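Local coordinates for protein alpha-amylase (Eisenia fetida, PDB 6M4K) that probably hydrolyses internal alpha-1,4-glucosidic linkages of starch-like polysaccharides as a cold-active, calcium-dependent family 13 glycoside hydrolase, at residues A[34-39]-A[384-389]; A[27-32]-A[373-378]; A[126-131]-A[136-141]. One frame throughout, in Å; residues are numbered along the deposited sequence.

Contact 1 of 3, residues A[34-39]-A[384-389]; sequences CQWLAD and CEHRWR
A cation-pi stack between Trp36 and Arg387 joins helix 27-39, the first helix of the TIM barrel, to the loop that leads into helix 389-401. The guanidinium of Arg387 lies flat on the indole, the two planes only 10° apart. Its CZ sits over the five-membered ring, 3.5 Å from Trp36 CD1. Nearer its backbone, the same side chain works as hydrocarbon: Arg387 CG stands 3.7 Å from the centroid of the six-membered ring of Trp36, a CH-pi contact over the face. Because Arg387 is extended from CG to NE, one arginine follows the whole length of the indole. With CG anti to the backbone N (chi1 -169°), the indole of Trp36 extends from the helix toward 384-389, laying a face under the arginine.

Helix 27-39 links the first and second strands of the barrel, whereas the 384-389 loop follows the eighth, and the contact therefore spans the seam where the barrel closes. His386 packs there too, turning its edge toward the face of Trp36 in an offset edge-to-face pair with perpendicular planes. His386 CD2 lies 3.8 Å from Trp36 CZ3, and Leu37 CD2 touches that same imidazole carbon at 3.8 Å. His386 O approaches Trp36 CH2 to 3.3 Å. Replacing this tryptophan by an alanine is likely to leave the guanidinium of Arg387 without the face it lies on and to open a gap beside the imidazole of His386. Glu33, just before 34-39 on the same helix, holds both polar ends: its OE2 is hydrogen-bonded to His386 NE2 and forms a salt bridge with Arg387 NE, while Ser344 pairs with His386 ND1.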
loop_
_atom_site.group_PDB
_atom_site.type_symbol
_atom_site.label_atom_id
_atom_site.label_comp_id
_atom_site.label_asym_id
_atom_site.label_seq_id
_atom_site.Cartn_x
_atom_site.Cartn_y
_atom_site.Cartn_z
ATOM N N CYS A 34 -16.144 -1.042 -5.170
ATOM C CA CYS A 34 -16.082 0.414 -5.228
ATOM C C CYS A 34 -17.290 1.072 -4.572
ATOM O O CYS A 34 -17.151 2.154 -4.000
ATOM C CB CYS A 34 -15.846 0.894 -6.664
ATOM S SG CYS A 34 -14.099 0.710 -7.105
ATOM N N GLN A 35 -18.461 0.428 -4.597
ATOM C CA GLN A 35 -19.616 0.988 -3.901
ATOM C C GLN A 35 -19.374 1.023 -2.398
ATOM O O GLN A 35 -19.626 2.038 -1.737
ATOM C CB GLN A 35 -20.884 0.195 -4.219
ATOM C CG GLN A 35 -22.137 0.807 -3.605
ATOM C CD GLN A 35 -22.431 2.190 -4.157
ATOM O OE1 GLN A 35 -22.896 2.326 -5.290
ATOM N NE2 GLN A 35 -22.150 3.221 -3.369
ATOM N N TRP A 36 -18.905 -0.098 -1.837
ATOM C CA TRP A 36 -18.590 -0.152 -0.413
ATOM C C TRP A 36 -17.511 0.865 -0.057
ATOM O O TRP A 36 -17.619 1.582 0.947
ATOM C CB TRP A 36 -18.152 -1.580 -0.037
ATOM C CG TRP A 36 -18.062 -1.781 1.453
ATOM C CD1 TRP A 36 -19.019 -2.332 2.270
ATOM C CD2 TRP A 36 -16.976 -1.400 2.310
ATOM N NE1 TRP A 36 -18.585 -2.322 3.574
ATOM C CE2 TRP A 36 -17.337 -1.753 3.630
ATOM C CE3 TRP A 36 -15.728 -0.805 2.089
ATOM C CZ2 TRP A 36 -16.501 -1.512 4.730
ATOM C CZ3 TRP A 36 -14.898 -0.565 3.175
ATOM C CH2 TRP A 36 -15.290 -0.916 4.484
ATOM N N LEU A 37 -16.466 0.937 -0.879
ATOM C CA LEU A 37 -15.382 1.878 -0.635
ATOM C C LEU A 37 -15.869 3.319 -0.668
ATOM O O LEU A 37 -15.478 4.124 0.181
ATOM C CB LEU A 37 -14.275 1.667 -1.657
ATOM C CG LEU A 37 -13.523 0.349 -1.484
ATOM C CD1 LEU A 37 -12.749 0.012 -2.752
ATOM C CD2 LEU A 37 -12.578 0.421 -0.297
ATOM N N ALA A 38 -16.711 3.663 -1.647
ATOM C CA ALA A 38 -17.268 5.014 -1.700
ATOM C C ALA A 38 -18.101 5.315 -0.459
ATOM O O ALA A 38 -17.978 6.391 0.133
ATOM C CB ALA A 38 -18.100 5.185 -2.975
ATOM N N ASP A 39 -18.944 4.364 -0.045
ATOM C CA ASP A 39 -19.788 4.567 1.131
ATOM C C ASP A 39 -18.964 4.787 2.391
ATOM O O ASP A 39 -19.440 5.426 3.337
ATOM C CB ASP A 39 -20.722 3.370 1.335
ATOM C CG ASP A 39 -21.786 3.254 0.258
ATOM O OD1 ASP A 39 -21.996 4.224 -0.499
ATOM O OD2 ASP A 39 -22.422 2.183 0.185
ATOM N N CYS A 384 -9.740 -8.996 4.072
ATOM C CA CYS A 384 -10.513 -7.754 3.942
ATOM C C CYS A 384 -10.270 -6.767 5.085
ATOM O O CYS A 384 -11.208 -6.255 5.690
ATOM C CB CYS A 384 -12.005 -8.038 3.787
ATOM S SG CYS A 384 -12.419 -8.964 2.306
ATOM N N GLU A 385 -8.990 -6.499 5.372
ATOM C CA GLU A 385 -8.640 -5.555 6.437
ATOM C C GLU A 385 -9.364 -4.223 6.290
ATOM O O GLU A 385 -9.707 -3.579 7.285
ATOM C CB GLU A 385 -7.127 -5.289 6.437
ATOM C CG GLU A 385 -6.246 -6.465 6.845
ATOM C CD GLU A 385 -5.745 -7.273 5.667
ATOM O OE1 GLU A 385 -6.542 -7.596 4.761
ATOM O OE2 GLU A 385 -4.541 -7.583 5.647
ATOM N N HIS A 386 -9.553 -3.760 5.054
ATOM C CA HIS A 386 -10.181 -2.461 4.842
ATOM C C HIS A 386 -11.637 -2.448 5.285
ATOM O O HIS A 386 -12.193 -1.368 5.513
ATOM C CB HIS A 386 -10.072 -2.069 3.368
ATOM C CG HIS A 386 -10.872 -2.940 2.461
ATOM N ND1 HIS A 386 -10.505 -4.233 2.148
ATOM C CD2 HIS A 386 -12.041 -2.710 1.821
ATOM C CE1 HIS A 386 -11.413 -4.756 1.344
ATOM N NE2 HIS A 386 -12.356 -3.854 1.132
ATOM N N ARG A 387 -12.255 -3.628 5.417
ATOM C CA ARG A 387 -13.606 -3.772 5.945
ATOM C C ARG A 387 -13.658 -4.048 7.444
ATOM O O ARG A 387 -14.759 -4.212 7.986
ATOM C CB ARG A 387 -14.360 -4.881 5.203
ATOM C CG ARG A 387 -14.742 -4.580 3.761
ATOM C CD ARG A 387 -16.023 -5.327 3.423
ATOM N NE ARG A 387 -16.441 -5.196 2.035
ATOM C CZ ARG A 387 -17.676 -5.465 1.626
ATOM N NH1 ARG A 387 -18.587 -5.857 2.511
ATOM N NH2 ARG A 387 -18.009 -5.334 0.350
ATOM N N TRP A 388 -12.523 -4.126 8.135
ATOM C CA TRP A 388 -12.563 -4.250 9.587
ATOM C C TRP A 388 -13.051 -2.939 10.183
ATOM O O TRP A 388 -12.599 -1.863 9.784
ATOM C CB TRP A 388 -11.171 -4.540 10.139
ATOM C CG TRP A 388 -10.554 -5.859 9.746
ATOM C CD1 TRP A 388 -11.046 -6.784 8.874
ATOM C CD2 TRP A 388 -9.311 -6.380 10.225
ATOM N NE1 TRP A 388 -10.180 -7.861 8.782
ATOM C CE2 TRP A 388 -9.108 -7.629 9.607
ATOM C CE3 TRP A 388 -8.352 -5.907 11.126
ATOM C CZ2 TRP A 388 -7.989 -8.415 9.869
ATOM C CZ3 TRP A 388 -7.237 -6.683 11.378
ATOM C CH2 TRP A 388 -7.065 -7.924 10.750
ATOM N N ARG A 389 -13.949 -3.025 11.170
ATOM C CA ARG A 389 -14.496 -1.812 11.768
ATOM C C ARG A 389 -13.395 -0.921 12.328
ATOM O O ARG A 389 -13.460 0.311 12.216
ATOM C CB ARG A 389 -15.513 -2.158 12.867
ATOM C CG ARG A 389 -16.166 -0.931 13.524
ATOM C CD ARG A 389 -16.987 -1.329 14.759
ATOM N NE ARG A 389 -16.071 -1.818 15.779
ATOM C CZ ARG A 389 -15.864 -3.095 16.069
ATOM N NH1 ARG A 389 -16.555 -4.056 15.461
ATOM N NH2 ARG A 389 -14.950 -3.401 16.984
#

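Contact 2 of 3, residues A[27-32]-A[373-378]; sequences WTDIER and KDVECF. With SO4 (sulfate ion), chain E; SO4 (sulfate ion), chain G.
Asp29 reaches from helix 27-39 to the backbone of Val375, and one direct hydrogen bond carries the contact. Val375 N donates to Asp29 OD2 at 2.9 Å, approaching from above the carboxylate plane, 51° out of it. Beside the bond, Val375 CG2 packs against the carboxylate, 3.5 Å from Asp29 OD2. The aspartate's CG stands anti to its carbonyl carbon (chi1 -78°), which places the carboxylate beside the loop backbone at Val375.

Water extends the grip on both oxygens. One molecule donates to Asp29 OD2 and to Lys373 O; another donates to Asp29 OD1, at 2.7 Å, and to Val375 O. One carboxylate thus holds Lys373 and Val375, the residues flanking Asp374. A third water donates to Thr28 OG1 and Asp374 OD1, bridging the segments, and accepts from Arg32 NH1 in the conformer that also binds Asp29.

The two partners belong to distant parts of the TIM-barrel sequence: helix 27-39 follows the first barrel strand, and 373-378 lies in the long excursion between the eighth strand and helix 389-401.

Charges make up the last group. Asp29 OD2 and Asp374 OD1 are like charges 4.2 Å apart, a proximity probably eased by Lys26, which pairs with Asp374 OD1. In one of its two conformers Arg32 NH1 forms a salt bridge with Asp29 OD1, 2.8 Å long, within the helix itself; the bridge is therefore probably not constant. Sulfate ions, probably from the crystallisation liquor, settle at the margin. Asp374 N donates to O2 of one of them at 2.8 Å in a nearly straight bond, and Thr28 OG1 approaches O2 of the other at a doubtfully short distance.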
loop_
_atom_site.group_PDB
_atom_site.type_symbol
_atom_site.label_atom_id
_atom_site.label_comp_id
_atom_site.label_asym_id
_atom_site.label_seq_id
_atom_site.Cartn_x
_atom_site.Cartn_y
_atom_site.Cartn_z
ATOM N N TRP A 27 -11.161 -8.110 -11.271
ATOM C CA TRP A 27 -11.763 -6.836 -11.657
ATOM C C TRP A 27 -13.248 -6.786 -11.320
ATOM O O TRP A 27 -13.759 -5.746 -10.886
ATOM C CB TRP A 27 -11.538 -6.549 -13.138
ATOM C CG TRP A 27 -10.119 -6.635 -13.617
ATOM C CD1 TRP A 27 -9.719 -7.016 -14.854
ATOM C CD2 TRP A 27 -8.909 -6.316 -12.893
ATOM N NE1 TRP A 27 -8.356 -6.973 -14.960
ATOM C CE2 TRP A 27 -7.830 -6.547 -13.770
ATOM C CE3 TRP A 27 -8.632 -5.895 -11.587
ATOM C CZ2 TRP A 27 -6.496 -6.357 -13.392
ATOM C CZ3 TRP A 27 -7.313 -5.708 -11.213
ATOM C CH2 TRP A 27 -6.263 -5.938 -12.114
ATOM N N THR A 28 -13.964 -7.899 -11.513
ATOM C CA THR A 28 -15.386 -7.876 -11.188
ATOM C C THR A 28 -15.622 -7.641 -9.707
ATOM O O THR A 28 -16.598 -6.979 -9.334
ATOM C CB THR A 28 -16.055 -9.176 -11.619
ATOM O OG1 THR A 28 -15.340 -10.284 -11.064
ATOM C CG2 THR A 28 -16.091 -9.276 -13.144
ATOM N N ASP A 29 -14.729 -8.154 -8.851
ATOM C CA ASP A 29 -14.860 -7.929 -7.413
ATOM C C ASP A 29 -14.494 -6.502 -7.026
ATOM O O ASP A 29 -15.166 -5.898 -6.188
ATOM C CB ASP A 29 -14.044 -8.951 -6.620
ATOM C CG ASP A 29 -14.742 -10.296 -6.540
ATOM O OD1 ASP A 29 -15.997 -10.319 -6.512
ATOM O OD2 ASP A 29 -14.039 -11.312 -6.499
ATOM N N ILE A 30 -13.435 -5.947 -7.620
ATOM C CA ILE A 30 -13.098 -4.556 -7.328
ATOM C C ILE A 30 -14.223 -3.641 -7.777
ATOM O O ILE A 30 -14.617 -2.719 -7.057
ATOM C CB ILE A 30 -11.743 -4.174 -7.947
ATOM C CG1 ILE A 30 -10.638 -5.050 -7.349
ATOM C CG2 ILE A 30 -11.457 -2.685 -7.737
ATOM C CD1 ILE A 30 -9.248 -4.728 -7.844
ATOM N N GLU A 31 -14.794 -3.922 -8.950
ATOM C CA GLU A 31 -15.900 -3.119 -9.456
ATOM C C GLU A 31 -17.048 -3.058 -8.454
ATOM O O GLU A 31 -17.593 -1.980 -8.183
ATOM C CB GLU A 31 -16.365 -3.680 -10.797
ATOM C CG GLU A 31 -17.472 -2.855 -11.430
ATOM C CD GLU A 31 -17.884 -3.339 -12.801
ATOM O OE1 GLU A 31 -17.373 -4.371 -13.262
ATOM O OE2 GLU A 31 -18.731 -2.663 -13.423
ATOM N N ARG A 32 -17.425 -4.206 -7.882
ATOM C CA ARG A 32 -18.470 -4.208 -6.861
ATOM C C ARG A 32 -17.997 -3.515 -5.589
ATOM O O ARG A 32 -18.755 -2.764 -4.962
ATOM C CB ARG A 32 -18.907 -5.638 -6.551
ATOM C CG ARG A 32 -19.451 -6.388 -7.749
ATOM C CD ARG A 32 -20.185 -7.651 -7.340
ATOM N NE ARG A 32 -20.262 -8.604 -8.444
ATOM C CZ ARG A 32 -19.363 -9.557 -8.661
ATOM N NH1 ARG A 32 -18.325 -9.686 -7.844
ATOM N NH2 ARG A 32 -19.500 -10.384 -9.688
ATOM N N LYS A 373 -10.997 -17.087 -6.939
ATOM C CA LYS A 373 -12.363 -17.135 -6.442
ATOM C C LYS A 373 -12.943 -15.739 -6.296
ATOM O O LYS A 373 -12.222 -14.761 -6.067
ATOM C CB LYS A 373 -12.406 -17.769 -5.057
ATOM C CG LYS A 373 -12.068 -19.229 -5.012
ATOM C CD LYS A 373 -12.319 -19.701 -3.595
ATOM C CE LYS A 373 -11.713 -21.040 -3.363
ATOM N NZ LYS A 373 -12.106 -21.564 -2.023
ATOM N N ASP A 374 -14.270 -15.658 -6.389
ATOM C CA ASP A 374 -14.984 -14.467 -5.958
ATOM C C ASP A 374 -14.666 -14.183 -4.498
ATOM O O ASP A 374 -14.572 -15.097 -3.670
ATOM C CB ASP A 374 -16.498 -14.677 -6.080
ATOM C CG ASP A 374 -16.993 -14.651 -7.514
ATOM O OD1 ASP A 374 -16.223 -14.331 -8.438
ATOM O OD2 ASP A 374 -18.190 -14.963 -7.717
ATOM N N VAL A 375 -14.507 -12.903 -4.170
ATOM C CA VAL A 375 -14.233 -12.525 -2.792
ATOM C C VAL A 375 -15.466 -12.733 -1.926
ATOM O O VAL A 375 -16.585 -12.355 -2.297
ATOM C CB VAL A 375 -13.790 -11.053 -2.723
ATOM C CG1 VAL A 375 -13.694 -10.599 -1.278
ATOM C CG2 VAL A 375 -12.469 -10.867 -3.435
ATOM N N GLU A 376 -15.256 -13.312 -0.751
ATOM C CA GLU A 376 -16.240 -13.298 0.327
ATOM C C GLU A 376 -15.487 -12.916 1.591
ATOM O O GLU A 376 -14.705 -13.709 2.119
ATOM C CB GLU A 376 -16.931 -14.652 0.497
ATOM C CG GLU A 376 -17.997 -14.616 1.582
ATOM C CD GLU A 376 -18.639 -15.963 1.836
ATOM O OE1 GLU A 376 -18.607 -16.822 0.932
ATOM O OE2 GLU A 376 -19.173 -16.162 2.947
ATOM N N CYS A 377 -15.701 -11.699 2.063
ATOM C CA CYS A 377 -14.890 -11.210 3.166
ATOM C C CYS A 377 -15.131 -12.013 4.436
ATOM O O CYS A 377 -16.260 -12.417 4.734
ATOM C CB CYS A 377 -15.176 -9.734 3.417
ATOM S SG CYS A 377 -14.451 -8.656 2.153
ATOM N N PHE A 378 -14.051 -12.259 5.172
ATOM C CA PHE A 378 -14.082 -12.851 6.506
ATOM C C PHE A 378 -14.390 -14.343 6.490
ATOM O O PHE A 378 -14.773 -14.898 7.523
ATOM C CB PHE A 378 -15.044 -12.128 7.461
ATOM C CG PHE A 378 -14.997 -10.623 7.368
ATOM C CD1 PHE A 378 -13.794 -9.946 7.225
ATOM C CD2 PHE A 378 -16.168 -9.888 7.422
ATOM C CE1 PHE A 378 -13.763 -8.560 7.149
ATOM C CE2 PHE A 378 -16.139 -8.503 7.343
ATOM C CZ PHE A 378 -14.931 -7.847 7.205
HETATM S S SO4 E . -16.222 -19.175 -6.381
HETATM O O1 SO4 E . -15.750 -19.264 -5.006
HETATM O O2 SO4 E . -15.745 -17.957 -7.033
HETATM O O3 SO4 E . -17.684 -19.180 -6.378
HETATM O O4 SO4 E . -15.732 -20.326 -7.130
HETATM S S SO4 G . -14.961 -13.386 -13.089
HETATM O O1 SO4 G . -13.748 -13.080 -13.830
HETATM O O2 SO4 G . -15.143 -12.343 -12.094
HETATM O O3 SO4 G . -14.793 -14.655 -12.384
HETATM O O4 SO4 G . -16.100 -13.436 -14.004
HETATM O O HOH W 1 -16.683 -11.362 -8.931
HETATM O O HOH W 2 -11.361 -11.788 -6.659
HETATM O O HOH W 3 -17.621 -11.564 -4.703
#

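Contact 3 of 3, residues A[126-131]-A[136-141]; sequences LQYPGV and NDFHGS
Phe138 is met by two residues of 126-131, Leu126 over one face of its ring and Tyr128 at its far end. In one of its two conformers, Leu126 CG lies 23° off the ring normal in a CH-pi contact, 3.7 Å from Phe138 CD1, while Leu126 CD2 reaches back to Phe138 CB at 3.8 Å. The two aromatic rings meet obliquely, planes 37° apart, with Tyr128 CE1 3.4 Å from Phe138 CZ. With CG anti to the carbonyl carbon (chi1 -67°), the Phe138 ring extends toward 126-131, between these two partners.

Further out, Tyr128 OH and Thr108 OG1 share a hydrogen bond, which restrains the phenol, and Met107 touches both aromatic side chains. A G1 beta bulge, in which Leu126 and Gln127 both face Asp122, precedes the type I turn from Tyr128 to Val131. Next to Phe138, His139 ND1 bonds to Asp170, a calcium ligand, so this small apolar cluster adjoins the metal site. The whole belongs to domain B, the excursion between barrel strand 97-102 and helix 176-192; it follows strand 120-122, while Val131 and Asp137 rest on helix 176-192.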
loop_
_atom_site.group_PDB
_atom_site.type_symbol
_atom_site.label_atom_id
_atom_site.label_comp_id
_atom_site.label_asym_id
_atom_site.label_seq_id
_atom_site.Cartn_x
_atom_site.Cartn_y
_atom_site.Cartn_z
ATOM N N LEU A 126 15.605 -13.888 -24.762
ATOM C CA LEU A 126 15.148 -12.504 -24.598
ATOM C C LEU A 126 14.163 -12.101 -25.692
ATOM O O LEU A 126 14.210 -10.984 -26.210
ATOM C CB LEU A 126 16.314 -11.515 -24.512
ATOM C CG LEU A 126 16.907 -11.161 -23.151
ATOM C CD1 LEU A 126 17.047 -12.386 -22.284
ATOM C CD2 LEU A 126 18.254 -10.488 -23.335
ATOM N N GLN A 127 13.264 -13.010 -26.049
ATOM C CA GLN A 127 12.272 -12.762 -27.089
ATOM C C GLN A 127 10.888 -12.645 -26.466
ATOM O O GLN A 127 10.406 -13.588 -25.819
ATOM C CB GLN A 127 12.317 -13.857 -28.158
ATOM C CG GLN A 127 13.670 -13.875 -28.875
ATOM C CD GLN A 127 13.696 -14.817 -30.062
ATOM O OE1 GLN A 127 12.677 -15.403 -30.437
ATOM N NE2 GLN A 127 14.869 -14.965 -30.668
ATOM N N TYR A 128 10.256 -11.480 -26.660
ATOM C CA TYR A 128 8.917 -11.192 -26.143
ATOM C C TYR A 128 8.112 -10.665 -27.318
ATOM O O TYR A 128 7.940 -9.449 -27.474
ATOM C CB TYR A 128 8.982 -10.202 -24.978
ATOM C CG TYR A 128 9.781 -10.755 -23.834
ATOM C CD1 TYR A 128 11.165 -10.622 -23.800
ATOM C CD2 TYR A 128 9.161 -11.456 -22.802
ATOM C CE1 TYR A 128 11.911 -11.148 -22.780
ATOM C CE2 TYR A 128 9.901 -11.987 -21.766
ATOM C CZ TYR A 128 11.278 -11.837 -21.762
ATOM O OH TYR A 128 12.035 -12.342 -20.728
ATOM N N PRO A 129 7.625 -11.560 -28.185
ATOM C CA PRO A 129 6.994 -11.113 -29.437
ATOM C C PRO A 129 5.696 -10.349 -29.249
ATOM O O PRO A 129 5.248 -9.698 -30.200
ATOM C CB PRO A 129 6.762 -12.422 -30.204
ATOM C CG PRO A 129 7.755 -13.382 -29.627
ATOM C CD PRO A 129 7.848 -13.016 -28.171
ATOM N N GLY A 130 5.081 -10.395 -28.067
ATOM C CA GLY A 130 3.867 -9.633 -27.839
ATOM C C GLY A 130 4.081 -8.154 -27.625
ATOM O O GLY A 130 3.100 -7.402 -27.618
ATOM N N VAL A 131 5.330 -7.722 -27.472
ATOM C CA VAL A 131 5.634 -6.310 -27.245
ATOM C C VAL A 131 5.823 -5.516 -28.556
ATOM O O VAL A 131 5.044 -4.601 -28.818
ATOM C CB VAL A 131 6.762 -6.120 -26.202
ATOM C CG1 VAL A 131 7.137 -4.662 -26.088
ATOM C CG2 VAL A 131 6.344 -6.688 -24.848
ATOM N N ASN A 136 18.317 -6.513 -27.843
ATOM C CA ASN A 136 18.807 -5.136 -27.849
ATOM C C ASN A 136 18.057 -4.256 -26.866
ATOM O O ASN A 136 18.518 -3.152 -26.556
ATOM C CB ASN A 136 18.686 -4.512 -29.243
ATOM C CG ASN A 136 19.580 -5.178 -30.261
ATOM O OD1 ASN A 136 20.647 -5.676 -29.925
ATOM N ND2 ASN A 136 19.139 -5.201 -31.514
ATOM N N ASP A 137 16.911 -4.715 -26.381
ATOM C CA ASP A 137 16.090 -3.941 -25.465
ATOM C C ASP A 137 16.409 -4.207 -24.006
ATOM O O ASP A 137 15.756 -3.623 -23.134
ATOM C CB ASP A 137 14.617 -4.224 -25.759
ATOM C CG ASP A 137 14.260 -3.885 -27.185
ATOM O OD1 ASP A 137 14.610 -2.758 -27.611
ATOM O OD2 ASP A 137 13.667 -4.730 -27.879
ATOM N N PHE A 138 17.410 -5.032 -23.719
ATOM C CA PHE A 138 17.750 -5.426 -22.363
ATOM C C PHE A 138 19.189 -5.066 -22.049
ATOM O O PHE A 138 20.045 -4.983 -22.942
ATOM C CB PHE A 138 17.582 -6.940 -22.163
ATOM C CG PHE A 138 16.162 -7.395 -22.239
ATOM C CD1 PHE A 138 15.569 -7.673 -23.463
ATOM C CD2 PHE A 138 15.403 -7.505 -21.081
ATOM C CE1 PHE A 138 14.245 -8.066 -23.529
ATOM C CE2 PHE A 138 14.090 -7.900 -21.128
ATOM C CZ PHE A 138 13.497 -8.179 -22.350
ATOM N N HIS A 139 19.445 -4.847 -20.765
ATOM C CA HIS A 139 20.802 -4.908 -20.262
ATOM C C HIS A 139 21.319 -6.343 -20.361
ATOM O O HIS A 139 20.556 -7.309 -20.291
ATOM C CB HIS A 139 20.825 -4.432 -18.814
ATOM C CG HIS A 139 20.480 -2.982 -18.654
ATOM N ND1 HIS A 139 19.594 -2.527 -17.700
ATOM C CD2 HIS A 139 20.908 -1.885 -19.323
ATOM C CE1 HIS A 139 19.491 -1.212 -17.787
ATOM N NE2 HIS A 139 20.284 -0.797 -18.759
ATOM N N GLY A 140 22.620 -6.478 -20.530
ATOM C CA GLY A 140 23.250 -7.780 -20.675
ATOM C C GLY A 140 24.684 -7.715 -20.218
ATOM O O GLY A 140 25.046 -6.883 -19.380
ATOM N N SER A 141 25.514 -8.597 -20.781
ATOM C CA SER A 141 26.912 -8.671 -20.363
ATOM C C SER A 141 27.672 -7.373 -20.611
ATOM O O SER A 141 28.672 -7.121 -19.931
ATOM C CB SER A 141 27.607 -9.854 -21.039
ATOM O OG SER A 141 27.444 -9.808 -22.447
#

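Overall arrangement
Contacts 1 and 2 form one neighbourhood, their centres 11 Å apart, because both draw on successive turns of helix 27-39 and on the loop between strand 356-357 and helix 389-401. Along the chain their segments alternate, 27-32, 34-39, 373-378 and 384-389, and the disulfide Cys377–Cys384 ties the two loop pieces together, with Phe378 packing on Arg387 and Trp388. Contact 3, nested within both long loops, lies in domain B, about 36 Å from contact 2 between centres and 41 Å from contact 1, across the chain's centre from the latter. The first two contacts thus hold the start and end of the barrel sequence together on the outside, while the third is local packing near the calcium site.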